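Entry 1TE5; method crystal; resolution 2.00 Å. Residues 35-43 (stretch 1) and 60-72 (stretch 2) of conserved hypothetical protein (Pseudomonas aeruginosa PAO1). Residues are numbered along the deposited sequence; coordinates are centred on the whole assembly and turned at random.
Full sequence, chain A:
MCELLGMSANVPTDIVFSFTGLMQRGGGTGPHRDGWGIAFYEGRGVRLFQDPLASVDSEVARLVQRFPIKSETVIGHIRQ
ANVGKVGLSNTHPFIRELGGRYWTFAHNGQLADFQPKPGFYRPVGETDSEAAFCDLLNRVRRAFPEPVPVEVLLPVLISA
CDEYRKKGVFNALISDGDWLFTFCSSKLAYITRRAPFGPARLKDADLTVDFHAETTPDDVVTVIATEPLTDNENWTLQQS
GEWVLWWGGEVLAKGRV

Stretch 1 35-43: GWGIAFYEG
Stretch 2 60-72: VARLVQRFPIKSE

What forms the apolar centre of the contact? Phe40 does, from a strand that runs extended through residues 36-41 with Trp36, Ile38 and Phe40 all pointing CA-to-CB toward the second stretch. Its p rotamer (chi1 60°, chi2 96°) brings the ring against both Phe67 and Ile69. Ile69, with chi1 m and chi2 t, lays CG2 over one ring face, 3.6 Å from the Phe40 centroid and 11° off the normal, a CH-pi contact. Phe67, chi1 t and chi2 90°, brings CE2 to 3.4 Å from Phe40 CZ, at the edge of the Phe40 ring; the centroids lie 5.6 Å apart and the planes meet obliquely at 48°. The flat ring of Phe40 suits this place, offering a face to Ile69 and an edge to Phe67.

How does the helix pack on the strand? Helix 60-66 runs at 37° to the strand direction, with the axes 10.4 Å apart at closest approach, and the gap is bridged chiefly by Trp36 and Ile38, which reach to the smaller Val60, Ala61 and Val64. The register sets Trp36 by Ala61 (CA-CA 8.9 Å) and Ile38 by Val64 (8.0 Å). Trp36, chi1 p and chi2 -79°, reaches the helix with its six-membered ring: CH2 lies 3.4 Å from Val64 CG2 and 3.8 Å from Val60 CG2, while CZ2 comes within 3.4 Å of Ala61 CA. The short side chain of Ala61 leaves its backbone accessible to the indole. Ile38, m then t, adds CD1 at 4.1 Å from Val64 CG1. Val60 and Val64, one turn apart, both point toward the strand, and Val64 N donates to Val60 O at 3.2 Å.

What happens where the helix gives out? Phe67 leaves helical angles (phi/psi -83/122), and the chain continues extended through Ile69 and Ser71, bringing Tyr41 and Ser71 to a CA-CA distance of 5.7 Å. Ser71, chi1 p, points toward the strand and sets OG 3.3 Å from Phe40 CB. That hydroxyl is buried without a polar partner in the model.

What joins the polar edge? No direct hydrogen bond crosses between the stretches; water makes the links. One water donates to Tyr41 O at 2.8 Å and accepts from Glu72 N at 2.8 Å. Another donates to Glu42 OE1 and to Lys70 O, each at 3.1 Å. Glu42 starts sideways, but its end comes nearer, placing OE1 3.8 Å from Phe67 CZ at the ring edge. In all, the contact buries 491 Å², summed over both sides.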

# COMPACT_ATOMS: atom_id res chain seq x y z
N GLY A 35 -4.02 8.01 15.22
CA GLY A 35 -3.81 7.27 13.97
C GLY A 35 -4.82 7.51 12.86
O GLY A 35 -6.01 7.73 13.11
N TRP A 36 -4.36 7.45 11.61
CA TRP A 36 -5.23 7.69 10.47
C TRP A 36 -4.87 6.82 9.27
O TRP A 36 -3.80 6.23 9.22
CB TRP A 36 -5.16 9.17 10.06
CG TRP A 36 -3.76 9.59 9.73
CD1 TRP A 36 -2.77 9.91 10.61
CD2 TRP A 36 -3.18 9.66 8.43
NE1 TRP A 36 -1.60 10.16 9.94
CE2 TRP A 36 -1.82 10.02 8.60
CE3 TRP A 36 -3.66 9.45 7.13
CZ2 TRP A 36 -0.94 10.16 7.52
CZ3 TRP A 36 -2.80 9.60 6.07
CH2 TRP A 36 -1.45 9.95 6.27
N GLY A 37 -5.74 6.82 8.26
CA GLY A 37 -5.48 6.03 7.08
C GLY A 37 -6.38 6.47 5.95
O GLY A 37 -7.56 6.74 6.14
N ILE A 38 -5.80 6.58 4.76
CA ILE A 38 -6.54 7.00 3.58
C ILE A 38 -6.09 6.18 2.38
O ILE A 38 -4.93 6.25 1.97
CB ILE A 38 -6.30 8.49 3.27
CG1 ILE A 38 -6.76 9.35 4.45
CG2 ILE A 38 -7.03 8.89 2.00
CD1 ILE A 38 -6.27 10.77 4.40
N ALA A 39 -7.01 5.38 1.85
CA ALA A 39 -6.75 4.57 0.68
C ALA A 39 -7.67 5.05 -0.41
O ALA A 39 -8.78 5.49 -0.14
CB ALA A 39 -7.02 3.11 0.99
N PHE A 40 -7.17 5.09 -1.64
CA PHE A 40 -7.97 5.51 -2.77
C PHE A 40 -7.50 4.81 -4.04
O PHE A 40 -6.40 4.28 -4.08
CB PHE A 40 -8.00 7.04 -2.92
CG PHE A 40 -6.65 7.66 -3.14
CD1 PHE A 40 -6.21 7.95 -4.43
CD2 PHE A 40 -5.85 7.98 -2.05
CE1 PHE A 40 -4.97 8.57 -4.64
CE2 PHE A 40 -4.61 8.60 -2.24
CZ PHE A 40 -4.17 8.89 -3.54
N TYR A 41 -8.35 4.81 -5.06
CA TYR A 41 -8.02 4.13 -6.30
C TYR A 41 -7.68 4.99 -7.50
O TYR A 41 -8.20 6.08 -7.66
CB TYR A 41 -9.15 3.17 -6.67
CG TYR A 41 -9.38 2.12 -5.63
CD1 TYR A 41 -10.05 2.41 -4.45
CD2 TYR A 41 -8.91 0.82 -5.82
CE1 TYR A 41 -10.27 1.44 -3.48
CE2 TYR A 41 -9.12 -0.16 -4.86
CZ TYR A 41 -9.79 0.16 -3.69
OH TYR A 41 -9.99 -0.81 -2.75
N GLU A 42 -6.82 4.45 -8.35
CA GLU A 42 -6.38 5.09 -9.58
C GLU A 42 -6.46 4.02 -10.66
O GLU A 42 -5.47 3.44 -11.12
CB GLU A 42 -4.92 5.51 -9.42
CG GLU A 42 -4.55 6.82 -10.07
CD GLU A 42 -3.27 7.40 -9.49
OE1 GLU A 42 -3.33 8.00 -8.38
OE2 GLU A 42 -2.20 7.27 -10.13
N GLY A 43 -7.71 3.72 -11.02
CA GLY A 43 -7.97 2.64 -11.94
C GLY A 43 -8.18 1.42 -11.03
O GLY A 43 -9.00 1.51 -10.11
N VAL A 60 4.59 10.79 6.27
CA VAL A 60 3.42 10.17 5.64
C VAL A 60 2.22 11.12 5.75
O VAL A 60 1.34 11.15 4.89
CB VAL A 60 3.08 8.82 6.29
CG1 VAL A 60 2.88 8.99 7.77
CG2 VAL A 60 1.85 8.20 5.65
N ALA A 61 2.18 11.88 6.85
CA ALA A 61 1.14 12.85 7.12
C ALA A 61 1.29 14.03 6.16
O ALA A 61 0.33 14.71 5.82
CB ALA A 61 1.23 13.31 8.55
N ARG A 62 2.53 14.27 5.74
CA ARG A 62 2.82 15.34 4.79
C ARG A 62 2.58 14.82 3.38
O ARG A 62 2.22 15.58 2.48
CB ARG A 62 4.28 15.79 4.93
CG ARG A 62 4.54 16.76 6.06
CD ARG A 62 5.92 17.40 5.92
NE ARG A 62 6.99 16.57 6.47
CZ ARG A 62 7.18 16.36 7.77
NH1 ARG A 62 8.18 15.60 8.19
NH2 ARG A 62 6.36 16.92 8.65
N LEU A 63 2.83 13.52 3.18
CA LEU A 63 2.65 12.89 1.89
C LEU A 63 1.20 12.95 1.38
O LEU A 63 0.98 13.27 0.22
CB LEU A 63 3.17 11.45 1.93
CG LEU A 63 4.47 11.15 1.19
CD1 LEU A 63 4.23 11.20 -0.30
CD2 LEU A 63 5.57 12.14 1.59
N VAL A 64 0.23 12.62 2.23
CA VAL A 64 -1.18 12.67 1.81
C VAL A 64 -1.60 14.07 1.40
O VAL A 64 -2.42 14.24 0.49
CB VAL A 64 -2.17 12.28 2.93
CG1 VAL A 64 -2.46 10.81 2.87
CG2 VAL A 64 -1.65 12.71 4.27
N GLN A 65 -1.07 15.06 2.11
CA GLN A 65 -1.38 16.46 1.84
C GLN A 65 -0.73 17.02 0.59
O GLN A 65 -1.31 17.89 -0.06
CB GLN A 65 -1.03 17.32 3.04
CG GLN A 65 -1.78 16.94 4.29
CD GLN A 65 -1.64 17.97 5.39
OE1 GLN A 65 -2.13 19.10 5.27
NE2 GLN A 65 -0.95 17.59 6.46
N ARG A 66 0.48 16.57 0.26
CA ARG A 66 1.17 17.08 -0.93
C ARG A 66 0.82 16.38 -2.25
O ARG A 66 1.09 16.90 -3.34
CB ARG A 66 2.70 17.13 -0.70
CG ARG A 66 3.35 15.82 -0.31
CD ARG A 66 4.81 16.02 0.12
NE ARG A 66 5.69 16.37 -1.00
CZ ARG A 66 6.99 16.05 -1.07
NH1 ARG A 66 7.71 16.41 -2.13
NH2 ARG A 66 7.57 15.38 -0.08
N PHE A 67 0.19 15.21 -2.15
CA PHE A 67 -0.20 14.43 -3.32
C PHE A 67 -1.52 14.91 -3.93
O PHE A 67 -2.53 14.96 -3.25
CB PHE A 67 -0.32 12.95 -2.92
CG PHE A 67 -0.65 12.03 -4.08
CD1 PHE A 67 0.36 11.44 -4.82
CD2 PHE A 67 -1.97 11.77 -4.43
CE1 PHE A 67 0.07 10.61 -5.90
CE2 PHE A 67 -2.27 10.93 -5.50
CZ PHE A 67 -1.25 10.36 -6.24
N PRO A 68 -1.50 15.30 -5.21
CA PRO A 68 -2.76 15.74 -5.83
C PRO A 68 -3.62 14.49 -6.04
O PRO A 68 -3.37 13.71 -6.94
CB PRO A 68 -2.30 16.33 -7.17
CG PRO A 68 -0.90 16.78 -6.89
CD PRO A 68 -0.36 15.62 -6.08
N ILE A 69 -4.54 14.26 -5.11
CA ILE A 69 -5.43 13.11 -5.15
C ILE A 69 -6.63 13.35 -6.07
O ILE A 69 -7.21 14.43 -6.09
CB ILE A 69 -5.94 12.76 -3.74
CG1 ILE A 69 -4.78 12.48 -2.79
CG2 ILE A 69 -6.88 11.56 -3.80
CD1 ILE A 69 -5.20 12.12 -1.38
N LYS A 70 -7.00 12.32 -6.83
CA LYS A 70 -8.13 12.40 -7.74
C LYS A 70 -8.61 10.98 -8.05
O LYS A 70 -8.03 10.29 -8.89
CB LYS A 70 -7.71 13.12 -9.02
CG LYS A 70 -8.87 13.57 -9.88
CD LYS A 70 -8.40 14.03 -11.26
CE LYS A 70 -7.60 15.32 -11.21
NZ LYS A 70 -8.44 16.52 -10.90
N SER A 71 -9.66 10.55 -7.37
CA SER A 71 -10.21 9.21 -7.56
C SER A 71 -11.73 9.10 -7.47
O SER A 71 -12.43 10.09 -7.22
CB SER A 71 -9.58 8.22 -6.57
OG SER A 71 -9.68 8.70 -5.25
N GLU A 72 -12.23 7.91 -7.76
CA GLU A 72 -13.67 7.63 -7.71
C GLU A 72 -14.03 6.89 -6.44
O GLU A 72 -15.19 6.89 -6.04
CB GLU A 72 -14.09 6.78 -8.91
CG GLU A 72 -13.82 7.42 -10.25
CD GLU A 72 -14.43 6.64 -11.41
OE1 GLU A 72 -15.05 7.28 -12.28
OE2 GLU A 72 -14.29 5.41 -11.46
O HOH W 1 -10.74 5.76 -8.89
O HOH W 2 -4.98 10.57 -8.28